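CELL WALL surface anchor family protein (Streptococcus pneumoniae, PDB 2X9Z) probably forms the repeating backbone subunit of the pneumococcal pilus, a covalently built surface fibre linked to cell adhesion. Local coordinates at residues N52-M57 / T147-K152; T160-W165 / K201-V206; F181-A186 / T213-V218. The protein carries 1 engineered substitution. One frame throughout, in Å; residues are numbered along the deposited sequence. Where two conformers were deposited one is given.

Contact 1 of 3, residues N52-M57 / T147-K152; sequences NWSDRM and TPKPNK
This is a buried contact between the strand 52-57 and an irregular connecting segment, 147-152, that runs on from strand 130-139 toward strand 159-166. One hydrogen bond crosses it. Thr147 N donates to Ser54 OG at 3.0 Å, with an N-H...O angle of 155°. Ser54 OG stands anti to its backbone N (chi1 -178°), which brings it to the incoming chain; Asp92 OD1 is its second partner. The methyl CG2 of Thr147 packs close to the same hydroxyl, 3.2 Å from Ser54 OG, while Thr147 OG1 turns to Asp133. Arg56 carries the rest. Its chain bends at chi2 (-68°) and crosses Lys149 obliquely, so that Lys149 CE lies over one guanidinium face, 3.6 Å from Arg56 NH2. The two like charges come near, with Arg56 NH2 and Lys149 NZ 4.3 Å apart. Acceptors probably offset this. Arg56 NH2 forms salt bridges to Glu231 and Asp92, and Lys149 NZ is held by Thr147 O at 2.9 Å and by Tyr229 O. Arg56 NH1 bonds Asp55 O at 3.0 Å from above the carbonyl plane. Arg56 NE is buried without a polar partner. Pro150 CD packs on Arg56 CB. Segment 147-152 crosses strand 50-57, flanked by 130-139 and 90-95, and is probably an interdomain linker, consistent with the Ig-like, Cna-B-type domains of Gram-positive backbone pilins.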
ATOM      1  N   ASN A  52      -3.340   5.441  -9.090  1.00 11.08           N
ATOM      2  CA  ASN A  52      -4.059   4.643  -8.104  0.56 11.38           C
ATOM      3  C   ASN A  52      -3.338   4.647  -6.756  1.00  9.43           C
ATOM      4  O   ASN A  52      -2.120   4.446  -6.710  0.86  9.11           O
ATOM      5  CB  ASN A  52      -4.174   3.208  -8.627  0.56 12.87           C
ATOM      6  CG  ASN A  52      -4.874   2.272  -7.657  0.56 15.36           C
ATOM      7  OD1 ASN A  52      -6.100   2.293  -7.531  0.56 16.84           O
ATOM      8  ND2 ASN A  52      -4.096   1.424  -6.981  0.56 16.43           N
ATOM      9  N   TRP A  53      -4.087   4.854  -5.677  1.00 10.24           N
ATOM     10  CA  TRP A  53      -3.538   4.747  -4.329  1.00  9.32           C
ATOM     11  C   TRP A  53      -4.202   3.572  -3.621  1.00 10.03           C
ATOM     12  O   TRP A  53      -5.417   3.416  -3.668  1.00 12.01           O
ATOM     13  CB  TRP A  53      -3.779   6.021  -3.512  1.00 10.54           C
ATOM     14  CG  TRP A  53      -3.046   7.228  -4.023  1.00  9.07           C
ATOM     15  CD1 TRP A  53      -1.835   7.706  -3.581  1.00 10.56           C
ATOM     16  CD2 TRP A  53      -3.467   8.109  -5.077  1.00  9.68           C
ATOM     17  NE1 TRP A  53      -1.489   8.832  -4.290  1.00 11.30           N
ATOM     18  CE2 TRP A  53      -2.469   9.098  -5.213  1.00 10.56           C
ATOM     19  CE3 TRP A  53      -4.588   8.157  -5.915  1.00 11.13           C
ATOM     20  CZ2 TRP A  53      -2.559  10.126  -6.151  1.00 12.01           C
ATOM     21  CZ3 TRP A  53      -4.674   9.179  -6.847  1.00 11.93           C
ATOM     22  CH2 TRP A  53      -3.664  10.150  -6.954  1.00 12.53           C
ATOM     23  N   SER A  54      -3.402   2.766  -2.942  1.00  8.79           N
ATOM     24  CA  SER A  54      -3.897   1.580  -2.269  1.00  9.03           C
ATOM     25  C   SER A  54      -3.337   1.615  -0.844  1.00  8.60           C
ATOM     26  O   SER A  54      -2.138   1.800  -0.650  1.00 10.52           O
ATOM     27  CB  SER A  54      -3.425   0.336  -3.030  1.00  9.75           C
ATOM     28  OG  SER A  54      -3.909  -0.866  -2.459  1.00 10.65           O
ATOM     29  N   ASP A  55      -4.205   1.432   0.147  1.00  8.98           N
ATOM     30  CA  ASP A  55      -3.831   1.593   1.546  1.00  8.81           C
ATOM     31  C   ASP A  55      -4.420   0.457   2.389  1.00  8.76           C
ATOM     32  O   ASP A  55      -5.613   0.180   2.317  1.00  8.63           O
ATOM     33  CB  ASP A  55      -4.361   2.951   2.016  1.00 11.35           C
ATOM     34  CG  ASP A  55      -3.792   3.399   3.341  1.00 13.24           C
ATOM     35  OD1 ASP A  55      -3.178   2.606   4.090  1.00 14.94           O
ATOM     36  OD2 ASP A  55      -3.993   4.597   3.635  1.00 16.70           O
ATOM     37  N   ARG A  56      -3.586  -0.206   3.184  1.00  8.78           N
ATOM     38  CA  ARG A  56      -4.073  -1.210   4.133  1.00  9.34           C
ATOM     39  C   ARG A  56      -3.408  -0.988   5.473  1.00  8.67           C
ATOM     40  O   ARG A  56      -2.317  -0.424   5.544  1.00 10.74           O
ATOM     41  CB  ARG A  56      -3.788  -2.630   3.644  1.00  8.95           C
ATOM     42  CG  ARG A  56      -4.515  -3.021   2.364  1.00 10.54           C
ATOM     43  CD  ARG A  56      -6.029  -3.140   2.596  1.00 10.72           C
ATOM     44  NE  ARG A  56      -6.752  -3.660   1.427  1.00 11.65           N
ATOM     45  CZ  ARG A  56      -7.074  -2.942   0.355  1.00 10.45           C
ATOM     46  NH1 ARG A  56      -6.722  -1.668   0.276  1.00 11.96           N
ATOM     47  NH2 ARG A  56      -7.739  -3.505  -0.647  1.00 12.97           N
HETATM   48  N   MSE A  57      -4.051  -1.429   6.545  0.99  9.92           N
HETATM   49  CA  MSE A  57      -3.478  -1.195   7.867  1.00 11.51           C
HETATM   50  C   MSE A  57      -3.618  -2.399   8.785  1.00 10.05           C
HETATM   51  O   MSE A  57      -4.451  -3.285   8.563  0.87 10.78           O
HETATM   52  CB  MSE A  57      -4.053   0.078   8.487  1.00 13.79           C
HETATM   53  CG  MSE A  57      -5.559   0.072   8.666  1.00 13.29           C
HETATM   54 SE   MSE A  57      -6.281   1.895   8.598  0.66 14.11          SE
HETATM   55  CE  MSE A  57      -6.115   2.131   6.666  0.91 15.58           C
ATOM     56  N   THR A 147      -1.319  -2.350  -3.019  1.00  9.00           N
ATOM     57  CA  THR A 147      -0.440  -2.432  -1.857  1.00  9.12           C
ATOM     58  C   THR A 147      -0.557  -3.796  -1.164  1.00  8.74           C
ATOM     59  O   THR A 147      -1.595  -4.447  -1.234  1.00  8.10           O
ATOM     60  CB  THR A 147      -0.716  -1.262  -0.877  1.00  9.36           C
ATOM     61  OG1 THR A 147       0.432  -1.036  -0.050  1.00 10.59           O
ATOM     62  CG2 THR A 147      -1.958  -1.518  -0.012  1.00 11.09           C
ATOM     63  N   PRO A 148       0.517  -4.247  -0.487  1.00  9.16           N
ATOM     64  CA  PRO A 148       0.409  -5.520   0.250  1.00  9.81           C
ATOM     65  C   PRO A 148      -0.732  -5.546   1.282  1.00  9.95           C
ATOM     66  O   PRO A 148      -1.038  -4.528   1.914  1.00 10.06           O
ATOM     67  CB  PRO A 148       1.779  -5.641   0.940  1.00  9.52           C
ATOM     68  CG  PRO A 148       2.696  -4.938  -0.007  1.00 10.22           C
ATOM     69  CD  PRO A 148       1.906  -3.753  -0.519  1.00  9.31           C
ATOM     70  N   LYS A 149      -1.358  -6.711   1.434  1.00 10.04           N
ATOM     71  CA  LYS A 149      -2.347  -6.940   2.485  1.00 10.27           C
ATOM     72  C   LYS A 149      -1.669  -7.756   3.591  1.00 10.14           C
ATOM     73  O   LYS A 149      -1.264  -8.897   3.357  1.00 11.13           O
ATOM     74  CB  LYS A 149      -3.551  -7.723   1.946  1.00  9.95           C
ATOM     75  CG  LYS A 149      -4.541  -6.923   1.086  1.00 10.18           C
ATOM     76  CD  LYS A 149      -3.964  -6.584  -0.294  1.00 10.52           C
ATOM     77  CE  LYS A 149      -4.838  -5.610  -1.076  1.00 10.65           C
ATOM     78  NZ  LYS A 149      -4.143  -5.222  -2.347  1.00  9.74           N
ATOM     79  N   PRO A 150      -1.529  -7.178   4.798  1.00 10.35           N
ATOM     80  CA  PRO A 150      -0.855  -7.931   5.864  1.00 12.47           C
ATOM     81  C   PRO A 150      -1.631  -9.176   6.282  1.00 10.37           C
ATOM     82  O   PRO A 150      -2.860  -9.214   6.181  1.00 11.21           O
ATOM     83  CB  PRO A 150      -0.796  -6.933   7.025  1.00 14.48           C
ATOM     84  CG  PRO A 150      -0.960  -5.599   6.406  1.00 16.64           C
ATOM     85  CD  PRO A 150      -1.834  -5.798   5.203  1.00 12.08           C
ATOM     86  N   ASN A 151      -0.913 -10.197   6.739  1.00 12.15           N
ATOM     87  CA  ASN A 151      -1.542 -11.426   7.218  1.00 13.44           C
ATOM     88  C   ASN A 151      -0.721 -12.063   8.321  1.00 14.06           C
ATOM     89  O   ASN A 151       0.496 -11.884   8.388  1.00 14.18           O
ATOM     90  CB  ASN A 151      -1.718 -12.426   6.072  1.00 12.77           C
ATOM     91  CG  ASN A 151      -2.783 -13.490   6.355  1.00 13.19           C
ATOM     92  OD1 ASN A 151      -3.510 -13.425   7.352  1.00 14.33           O
ATOM     93  ND2 ASN A 151      -2.881 -14.477   5.463  1.00 13.70           N
ATOM     94  N   LYS A 152      -1.394 -12.809   9.184  1.00 15.61           N
ATOM     95  CA  LYS A 152      -0.709 -13.614  10.177  1.00 16.82           C
ATOM     96  C   LYS A 152      -0.327 -14.952   9.560  1.00 16.84           C
ATOM     97  O   LYS A 152      -0.930 -15.374   8.569  1.00 17.17           O
ATOM     98  CB  LYS A 152      -1.617 -13.831  11.385  1.00 18.09           C
ATOM     99  CG  LYS A 152      -1.867 -12.568  12.183  1.00 18.63           C
ATOM    100  CD  LYS A 152      -2.823 -12.796  13.337  1.00 20.68           C
ATOM    101  CE  LYS A 152      -3.148 -11.479  14.018  1.00 22.18           C
ATOM    102  NZ  LYS A 152      -4.151 -11.634  15.102  1.00 23.56           N
TER

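Contact 2 of 3, residues T160-W165 / K201-V206; sequences TLTKTW and KNTVTV
The indole of Trp165 has Lys163 NZ over the centre of one face, 2.9 Å above the ring plane. At its edge, in plane, sits a water that accepts from Trp165 NE1 and donates to Lys201 O. Asn202 ND2 also lies near the ring edge, and Tyr225 meets the indole edge-to-face. Lys163 NZ is covalently linked to Asn242 CG. This is an intramolecular isopeptide bond, the crosslink known from Cna-B-type pilin domains, and it ties strand 159-166 to its parallel neighbour 237-243. Lys163 reaches it with CG anti to the backbone N and a bend at chi4 (-54°).

On its other side strand 159-166 pairs antiparallel with 203-206, an outermost strand of this sheet. Leu161 and Val204 form a hydrogen-bonded pair: Leu161 N to Val204 O is 2.8 Å, and Val204 N to Leu161 O is 3.0 Å. Their side chains lie side by side, Leu161 CB against Val204 CG1 at 3.9 Å. Thr160, Thr162, Thr203 and Thr205 occupy the opposite face. There Thr162 OG1 touches the methyl Thr203 CG2 at 3.6 Å.

Beyond the strand the pairing is carried on by Asn202. Its carbonyl O accepts from Lys163 N at 2.8 Å, and its amide ND2 returns a bond to Lys163 O at 2.9 Å, from above the carbonyl plane. At the far end Thr160 OG1 and Thr205 OG1, each anti to its own carbonyl carbon, share a hydrogen bond of 2.7 Å.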
ATOM      1  N   THR A 160       2.684 -18.899   3.539  1.00 13.47           N
ATOM      2  CA  THR A 160       2.954 -19.281   2.157  1.00 14.62           C
ATOM      3  C   THR A 160       2.520 -18.212   1.158  1.00 13.53           C
ATOM      4  O   THR A 160       1.390 -17.717   1.193  1.00 12.92           O
ATOM      5  CB  THR A 160       2.256 -20.609   1.804  1.00 16.29           C
ATOM      6  OG1 THR A 160       2.744 -21.642   2.667  1.00 16.48           O
ATOM      7  CG2 THR A 160       2.525 -20.997   0.353  1.00 18.15           C
ATOM      8  N   LEU A 161       3.441 -17.872   0.265  1.00 14.17           N
ATOM      9  CA  LEU A 161       3.184 -16.967  -0.842  1.00 13.47           C
ATOM     10  C   LEU A 161       2.910 -17.780  -2.111  1.00 11.70           C
ATOM     11  O   LEU A 161       3.678 -18.690  -2.444  1.00 12.40           O
ATOM     12  CB  LEU A 161       4.416 -16.088  -1.039  1.00 15.29           C
ATOM     13  CG  LEU A 161       4.477 -15.167  -2.250  1.00 17.66           C
ATOM     14  CD1 LEU A 161       3.432 -14.097  -2.143  1.00 18.93           C
ATOM     15  CD2 LEU A 161       5.858 -14.547  -2.348  1.00 20.98           C
ATOM     16  N   THR A 162       1.809 -17.465  -2.795  1.00 11.85           N
ATOM     17  CA  THR A 162       1.506 -18.067  -4.094  1.00 12.14           C
ATOM     18  C   THR A 162       1.482 -16.953  -5.137  1.00 11.71           C
ATOM     19  O   THR A 162       0.883 -15.906  -4.919  1.00 13.42           O
ATOM     20  CB  THR A 162       0.148 -18.802  -4.091  1.00 16.23           C
ATOM     21  OG1 THR A 162       0.156 -19.832  -3.095  1.00 16.73           O
ATOM     22  CG2 THR A 162      -0.144 -19.433  -5.452  1.00 17.55           C
ATOM     23  N   LYS A 163       2.144 -17.181  -6.264  1.00 13.00           N
ATOM     24  CA  LYS A 163       2.252 -16.166  -7.302  1.00 11.61           C
ATOM     25  C   LYS A 163       1.693 -16.670  -8.629  1.00 11.60           C
ATOM     26  O   LYS A 163       1.893 -17.830  -8.994  1.00 14.43           O
ATOM     27  CB  LYS A 163       3.712 -15.757  -7.472  1.00 12.67           C
ATOM     28  CG  LYS A 163       3.912 -14.479  -8.248  1.00 14.05           C
ATOM     29  CD  LYS A 163       5.380 -14.116  -8.279  1.00 16.20           C
ATOM     30  CE  LYS A 163       5.551 -12.742  -8.802  1.00 18.80           C
ATOM     31  NZ  LYS A 163       4.855 -12.711 -10.116  1.00 22.77           N
ATOM     32  N   THR A 164       0.969 -15.800  -9.327  1.00 11.15           N
ATOM     33  CA  THR A 164       0.557 -16.071 -10.702  1.00 11.43           C
ATOM     34  C   THR A 164       1.012 -14.919 -11.586  1.00 10.56           C
ATOM     35  O   THR A 164       1.342 -13.844 -11.091  1.00 10.49           O
ATOM     36  CB  THR A 164      -0.973 -16.234 -10.847  1.00 13.73           C
ATOM     37  OG1 THR A 164      -1.634 -15.110 -10.254  1.00 15.53           O
ATOM     38  CG2 THR A 164      -1.464 -17.514 -10.176  1.00 16.82           C
ATOM     39  N   TRP A 165       1.010 -15.142 -12.895  1.00 10.24           N
ATOM     40  CA  TRP A 165       1.500 -14.148 -13.842  1.00  9.59           C
ATOM     41  C   TRP A 165       0.504 -13.984 -14.988  1.00  9.82           C
ATOM     42  O   TRP A 165       0.010 -14.974 -15.528  1.00 10.25           O
ATOM     43  CB  TRP A 165       2.840 -14.591 -14.425  1.00 11.56           C
ATOM     44  CG  TRP A 165       3.954 -14.841 -13.434  1.00 10.38           C
ATOM     45  CD1 TRP A 165       4.128 -15.948 -12.635  1.00 11.46           C
ATOM     46  CD2 TRP A 165       5.077 -13.987 -13.177  1.00 10.81           C
ATOM     47  NE1 TRP A 165       5.292 -15.823 -11.901  1.00 12.16           N
ATOM     48  CE2 TRP A 165       5.888 -14.630 -12.215  1.00 11.18           C
ATOM     49  CE3 TRP A 165       5.481 -12.744 -13.678  1.00 11.83           C
ATOM     50  CZ2 TRP A 165       7.077 -14.067 -11.748  1.00 11.26           C
ATOM     51  CZ3 TRP A 165       6.655 -12.183 -13.201  1.00 12.70           C
ATOM     52  CH2 TRP A 165       7.441 -12.848 -12.249  1.00 11.82           C
ATOM     53  N   LYS A 201       8.609 -22.490 -10.121  1.00 19.61           N
ATOM     54  CA  LYS A 201       7.768 -22.639  -8.937  1.00 19.82           C
ATOM     55  C   LYS A 201       6.742 -21.511  -8.833  1.00 18.44           C
ATOM     56  O   LYS A 201       6.943 -20.425  -9.381  1.00 20.26           O
ATOM     57  CB  LYS A 201       8.630 -22.656  -7.676  1.00 22.18           C
ATOM     58  N   ASN A 202       5.651 -21.768  -8.119  1.00 17.48           N
ATOM     59  CA  ASN A 202       4.621 -20.753  -7.915  1.00 18.33           C
ATOM     60  C   ASN A 202       4.328 -20.509  -6.446  1.00 14.65           C
ATOM     61  O   ASN A 202       3.499 -19.679  -6.113  1.00 14.27           O
ATOM     62  CB  ASN A 202       3.328 -21.122  -8.651  1.00 23.42           C
ATOM     63  CG  ASN A 202       3.456 -20.996 -10.162  1.00 31.05           C
ATOM     64  OD1 ASN A 202       3.790 -21.961 -10.852  1.00 34.04           O
ATOM     65  ND2 ASN A 202       3.184 -19.800 -10.685  1.00 33.14           N
ATOM     66  N   THR A 203       5.000 -21.239  -5.564  1.00 14.63           N
ATOM     67  CA  THR A 203       4.791 -21.055  -4.132  1.00 14.90           C
ATOM     68  C   THR A 203       6.102 -21.076  -3.378  1.00 13.76           C
ATOM     69  O   THR A 203       7.056 -21.742  -3.779  1.00 16.21           O
ATOM     70  CB  THR A 203       3.882 -22.141  -3.519  1.00 17.16           C
ATOM     71  OG1 THR A 203       4.536 -23.416  -3.573  1.00 21.07           O
ATOM     72  CG2 THR A 203       2.551 -22.214  -4.238  1.00 18.76           C
ATOM     73  N   VAL A 204       6.129 -20.348  -2.268  1.00 15.28           N
ATOM     74  CA  VAL A 204       7.251 -20.387  -1.349  1.00 17.14           C
ATOM     75  C   VAL A 204       6.732 -20.147   0.071  1.00 17.42           C
ATOM     76  O   VAL A 204       5.835 -19.327   0.280  1.00 16.16           O
ATOM     77  CB  VAL A 204       8.335 -19.367  -1.748  1.00 18.33           C
ATOM     78  CG1 VAL A 204       7.797 -17.940  -1.690  1.00 18.21           C
ATOM     79  CG2 VAL A 204       9.579 -19.529  -0.882  1.00 20.88           C
ATOM     80  N   THR A 205       7.285 -20.874   1.038  1.00 17.71           N
ATOM     81  CA  THR A 205       6.805 -20.818   2.413  1.00 18.27           C
ATOM     82  C   THR A 205       7.904 -20.383   3.369  1.00 18.84           C
ATOM     83  O   THR A 205       9.046 -20.838   3.270  1.00 22.09           O
ATOM     84  CB  THR A 205       6.251 -22.186   2.871  1.00 19.27           C
ATOM     85  OG1 THR A 205       5.188 -22.586   2.000  1.00 20.77           O
ATOM     86  CG2 THR A 205       5.736 -22.111   4.307  1.00 20.52           C
ATOM     87  N   VAL A 206       7.550 -19.489   4.284  1.00 16.19           N
ATOM     88  CA  VAL A 206       8.430 -19.118   5.379  1.00 16.98           C
ATOM     89  C   VAL A 206       7.936 -19.794   6.657  1.00 17.97           C
ATOM     90  O   VAL A 206       6.744 -19.776   6.955  1.00 17.77           O
ATOM     91  CB  VAL A 206       8.480 -17.593   5.572  1.00 18.66           C
ATOM     92  CG1 VAL A 206       9.356 -17.236   6.763  1.00 19.83           C
ATOM     93  CG2 VAL A 206       8.987 -16.915   4.303  1.00 20.36           C
TER
HETATM   94  O   HOH W   1       6.871 -17.696 -10.438  1.00 18.20           O

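Contact 3 of 3, residues F181-A186 / T213-V218; sequences FDLVNA and TEYKFV
Strands 181-185 and 215-218 run antiparallel, 159° between their directions and 4.5 Å between their axes at closest approach. Asp182 with Val218 and Val184 with Lys216 are hydrogen-bonded pairs. The straightest bond is Val218 N to Asp182 O, 2.8 Å at 175°. Ala186 N continues the series to Glu214 O beyond the strands.

On one face Leu183 meets Phe217. Leu183 CG is anti to the backbone N, and methyl CD1 settles over the middle of the Phe217 ring, 3.6 Å from its centroid. This is a CH-pi contact only 8° off the normal. The same Leu183 CD1 touches Tyr215 CB at 3.7 Å. Phe181 crosses Phe217 at about a right angle, its CB 4.0 Å from Phe217 CD1. Leu161 and Val206 close over this apolar cluster.

The other face is mixed: Val184 and Val218 touch beside Asp182 and Lys216. Lys216 starts from the crowded position between N and C, then extends alongside Val184, with Lys216 CE 3.9 Å from Val184 CG1. Its NZ pairs with Glu255 and donates to a water at 2.8 Å that also bonds Ala186 O. Asp182 OD2 shares a water with Val218 O, while Asp182 OD1 binds Thr194 and Arg220. Phe181, Leu183 and Phe217 are buried against the sheet of strand 159-166, the packing of a beta-sandwich, consistent with a Cna-B-like domain.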
ATOM      1  N   PHE A 181      11.050 -11.441  -2.711  1.00 10.37           N
ATOM      2  CA  PHE A 181      10.151 -10.740  -1.800  1.00 10.96           C
ATOM      3  C   PHE A 181      10.812 -10.563  -0.450  1.00 13.21           C
ATOM      4  O   PHE A 181      11.466 -11.470   0.050  1.00 13.74           O
ATOM      5  CB  PHE A 181       8.854 -11.527  -1.576  1.00 11.54           C
ATOM      6  CG  PHE A 181       8.066 -11.766  -2.825  1.00 12.33           C
ATOM      7  CD1 PHE A 181       8.428 -12.774  -3.709  1.00 13.75           C
ATOM      8  CD2 PHE A 181       6.947 -10.995  -3.116  1.00 13.84           C
ATOM      9  CE1 PHE A 181       7.689 -13.001  -4.864  1.00 15.94           C
ATOM     10  CE2 PHE A 181       6.207 -11.215  -4.270  1.00 14.89           C
ATOM     11  CZ  PHE A 181       6.584 -12.214  -5.142  1.00 16.17           C
ATOM     12  N   ASP A 182      10.619  -9.398   0.147  1.00 11.98           N
ATOM     13  CA  ASP A 182      11.008  -9.203   1.528  1.00 12.65           C
ATOM     14  C   ASP A 182       9.787  -9.410   2.407  1.00 13.17           C
ATOM     15  O   ASP A 182       8.753  -8.758   2.222  1.00 13.61           O
ATOM     16  CB  ASP A 182      11.592  -7.810   1.713  1.00 13.81           C
ATOM     17  CG  ASP A 182      12.916  -7.651   0.998  1.00 15.93           C
ATOM     18  OD1 ASP A 182      13.849  -8.427   1.298  1.00 16.52           O
ATOM     19  OD2 ASP A 182      13.026  -6.765   0.129  1.00 18.11           O
ATOM     20  N   LEU A 183       9.885 -10.357   3.332  1.00 12.89           N
ATOM     21  CA  LEU A 183       8.846 -10.528   4.332  1.00 13.44           C
ATOM     22  C   LEU A 183       9.133  -9.539   5.460  1.00 13.53           C
ATOM     23  O   LEU A 183      10.166  -9.618   6.121  1.00 14.54           O
ATOM     24  CB  LEU A 183       8.806 -11.967   4.848  1.00 15.09           C
ATOM     25  CG  LEU A 183       7.636 -12.276   5.789  1.00 16.53           C
ATOM     26  CD1 LEU A 183       6.303 -12.207   5.059  1.00 15.93           C
ATOM     27  CD2 LEU A 183       7.811 -13.633   6.461  1.00 21.10           C
ATOM     28  N   VAL A 184       8.215  -8.598   5.651  1.00 14.95           N
ATOM     29  CA  VAL A 184       8.397  -7.489   6.577  1.00 16.11           C
ATOM     30  C   VAL A 184       7.361  -7.595   7.686  1.00 16.40           C
ATOM     31  O   VAL A 184       6.204  -7.926   7.431  1.00 15.90           O
ATOM     32  CB  VAL A 184       8.197  -6.146   5.830  1.00 17.24           C
ATOM     33  CG1 VAL A 184       8.455  -4.957   6.746  1.00 19.19           C
ATOM     34  CG2 VAL A 184       9.091  -6.085   4.584  1.00 18.32           C
ATOM     35  N   ASN A 185       7.778  -7.330   8.918  1.00 17.59           N
ATOM     36  CA  ASN A 185       6.836  -7.184  10.018  1.00 18.48           C
ATOM     37  C   ASN A 185       5.971  -5.968   9.701  1.00 16.89           C
ATOM     38  O   ASN A 185       6.493  -4.862   9.606  1.00 19.40           O
ATOM     39  CB  ASN A 185       7.599  -6.988  11.333  1.00 21.12           C
ATOM     40  CG  ASN A 185       6.680  -6.818  12.532  1.00 21.78           C
ATOM     41  OD1 ASN A 185       5.648  -6.159  12.457  1.00 23.01           O
ATOM     42  ND2 ASN A 185       7.072  -7.396  13.654  1.00 22.22           N
ATOM     43  N   ALA A 186       4.667  -6.168   9.508  1.00 15.44           N
ATOM     44  CA  ALA A 186       3.796  -5.098   9.024  1.00 13.64           C
ATOM     45  C   ALA A 186       3.577  -4.026  10.081  1.00 13.11           C
ATOM     46  O   ALA A 186       3.212  -2.897   9.767  1.00 15.13           O
ATOM     47  CB  ALA A 186       2.463  -5.663   8.553  1.00 14.67           C
ATOM     48  N   THR A 213       1.645 -12.199  14.945  1.00 27.26           N
ATOM     49  CA  THR A 213       2.198 -11.018  14.299  1.00 24.42           C
ATOM     50  C   THR A 213       1.730 -10.958  12.847  1.00 19.86           C
ATOM     51  O   THR A 213       1.659 -11.985  12.172  1.00 19.56           O
ATOM     52  CB  THR A 213       3.744 -11.028  14.361  1.00 25.72           C
ATOM     53  OG1 THR A 213       4.165 -10.962  15.728  1.00 28.19           O
ATOM     54  CG2 THR A 213       4.327  -9.843  13.615  1.00 26.76           C
ATOM     55  N   GLU A 214       1.387  -9.765  12.370  1.00 18.04           N
ATOM     56  CA  GLU A 214       1.053  -9.586  10.958  1.00 15.83           C
ATOM     57  C   GLU A 214       2.290  -9.263  10.147  1.00 16.30           C
ATOM     58  O   GLU A 214       3.087  -8.413  10.543  1.00 17.98           O
ATOM     59  CB  GLU A 214       0.029  -8.471  10.788  1.00 13.94           C
ATOM     60  CG  GLU A 214      -1.350  -8.856  11.232  1.00 13.92           C
ATOM     61  CD  GLU A 214      -2.346  -7.759  10.962  1.00 15.46           C
ATOM     62  OE1 GLU A 214      -2.366  -6.781  11.729  1.00 16.26           O
ATOM     63  OE2 GLU A 214      -3.092  -7.866   9.975  1.00 20.23           O
ATOM     64  N   TYR A 215       2.432  -9.940   9.008  1.00 16.41           N
ATOM     65  CA  TYR A 215       3.558  -9.730   8.112  1.00 14.70           C
ATOM     66  C   TYR A 215       3.054  -9.395   6.717  1.00 14.05           C
ATOM     67  O   TYR A 215       1.876  -9.559   6.412  1.00 14.86           O
ATOM     68  CB  TYR A 215       4.411 -10.995   8.004  1.00 15.22           C
ATOM     69  CG  TYR A 215       4.968 -11.522   9.307  1.00 15.86           C
ATOM     70  CD1 TYR A 215       6.243 -11.173   9.729  1.00 18.45           C
ATOM     71  CD2 TYR A 215       4.231 -12.395  10.094  1.00 16.97           C
ATOM     72  CE1 TYR A 215       6.761 -11.664  10.918  1.00 19.71           C
ATOM     73  CE2 TYR A 215       4.738 -12.893  11.281  1.00 18.74           C
ATOM     74  CZ  TYR A 215       6.007 -12.526  11.687  1.00 20.37           C
ATOM     75  OH  TYR A 215       6.519 -13.022  12.862  1.00 23.60           O
ATOM     76  N   LYS A 216       3.961  -8.934   5.867  1.00 13.48           N
ATOM     77  CA  LYS A 216       3.618  -8.662   4.477  1.00 13.36           C
ATOM     78  C   LYS A 216       4.790  -9.076   3.598  1.00 12.86           C
ATOM     79  O   LYS A 216       5.942  -8.834   3.954  1.00 13.56           O
ATOM     80  CB  LYS A 216       3.293  -7.175   4.281  1.00 14.61           C
ATOM     81  CG  LYS A 216       4.396  -6.216   4.732  1.00 14.51           C
ATOM     82  CD  LYS A 216       3.975  -4.739   4.639  1.00 15.37           C
ATOM     83  CE  LYS A 216       5.131  -3.815   5.021  1.00 16.40           C
ATOM     84  NZ  LYS A 216       4.744  -2.377   5.073  1.00 18.02           N
ATOM     85  N   PHE A 217       4.503  -9.714   2.461  1.00 11.80           N
ATOM     86  CA  PHE A 217       5.526  -9.942   1.443  1.00 11.92           C
ATOM     87  C   PHE A 217       5.539  -8.718   0.535  1.00 11.48           C
ATOM     88  O   PHE A 217       4.530  -8.417  -0.119  1.00 14.51           O
ATOM     89  CB  PHE A 217       5.228 -11.174   0.578  1.00 11.44           C
ATOM     90  CG  PHE A 217       5.440 -12.492   1.270  1.00 12.85           C
ATOM     91  CD1 PHE A 217       6.716 -13.016   1.441  1.00 13.64           C
ATOM     92  CD2 PHE A 217       4.355 -13.235   1.705  1.00 15.08           C
ATOM     93  CE1 PHE A 217       6.904 -14.247   2.058  1.00 15.08           C
ATOM     94  CE2 PHE A 217       4.532 -14.462   2.317  1.00 16.49           C
ATOM     95  CZ  PHE A 217       5.807 -14.968   2.499  1.00 16.01           C
ATOM     96  N   VAL A 218       6.669  -8.021   0.474  1.00 10.99           N
ATOM     97  CA  VAL A 218       6.797  -6.872  -0.413  1.00 11.66           C
ATOM     98  C   VAL A 218       7.656  -7.284  -1.608  1.00 11.03           C
ATOM     99  O   VAL A 218       8.835  -7.600  -1.457  1.00 10.16           O
ATOM    100  CB  VAL A 218       7.427  -5.655   0.313  1.00 12.23           C
ATOM    101  CG1 VAL A 218       7.401  -4.433  -0.581  1.00 13.21           C
ATOM    102  CG2 VAL A 218       6.711  -5.374   1.640  1.00 13.46           C
TER
HETATM  103  O   HOH W   2      10.874  -5.489  -0.913  1.00 19.51           O
HETATM  104  O   HOH W   3       6.016  -2.356   8.067  1.00 19.72           O
HETATM  105  O   HOH W   4       2.866  -1.862   7.147  1.00 17.16           O

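Contacts 2 and 3 belong to the two facing sheets of one domain, with centres about 14 Å apart. Their core side chains interlock: Leu161 CD2 lies 3.4 Å from Phe181 CD1, and Lys163 CE lies 3.8 Å from Phe181 CZ. Phe181 therefore packs on the lysine of the isopeptide link. Along the chain the segments of these two contacts alternate. Contact 1 lies about 11 Å from contact 3, centre to centre, and joins it directly. Asn151 O accepts a probable hydrogen bond from Tyr215 N at 2.8 Å, and Pro150 CB packs on Ala186 CB. Segment 147-152 thus bridges strand 52-57 and the 215-218 edge. Contacts 1 and 2 do not touch; their nearest atoms are about 7 Å apart.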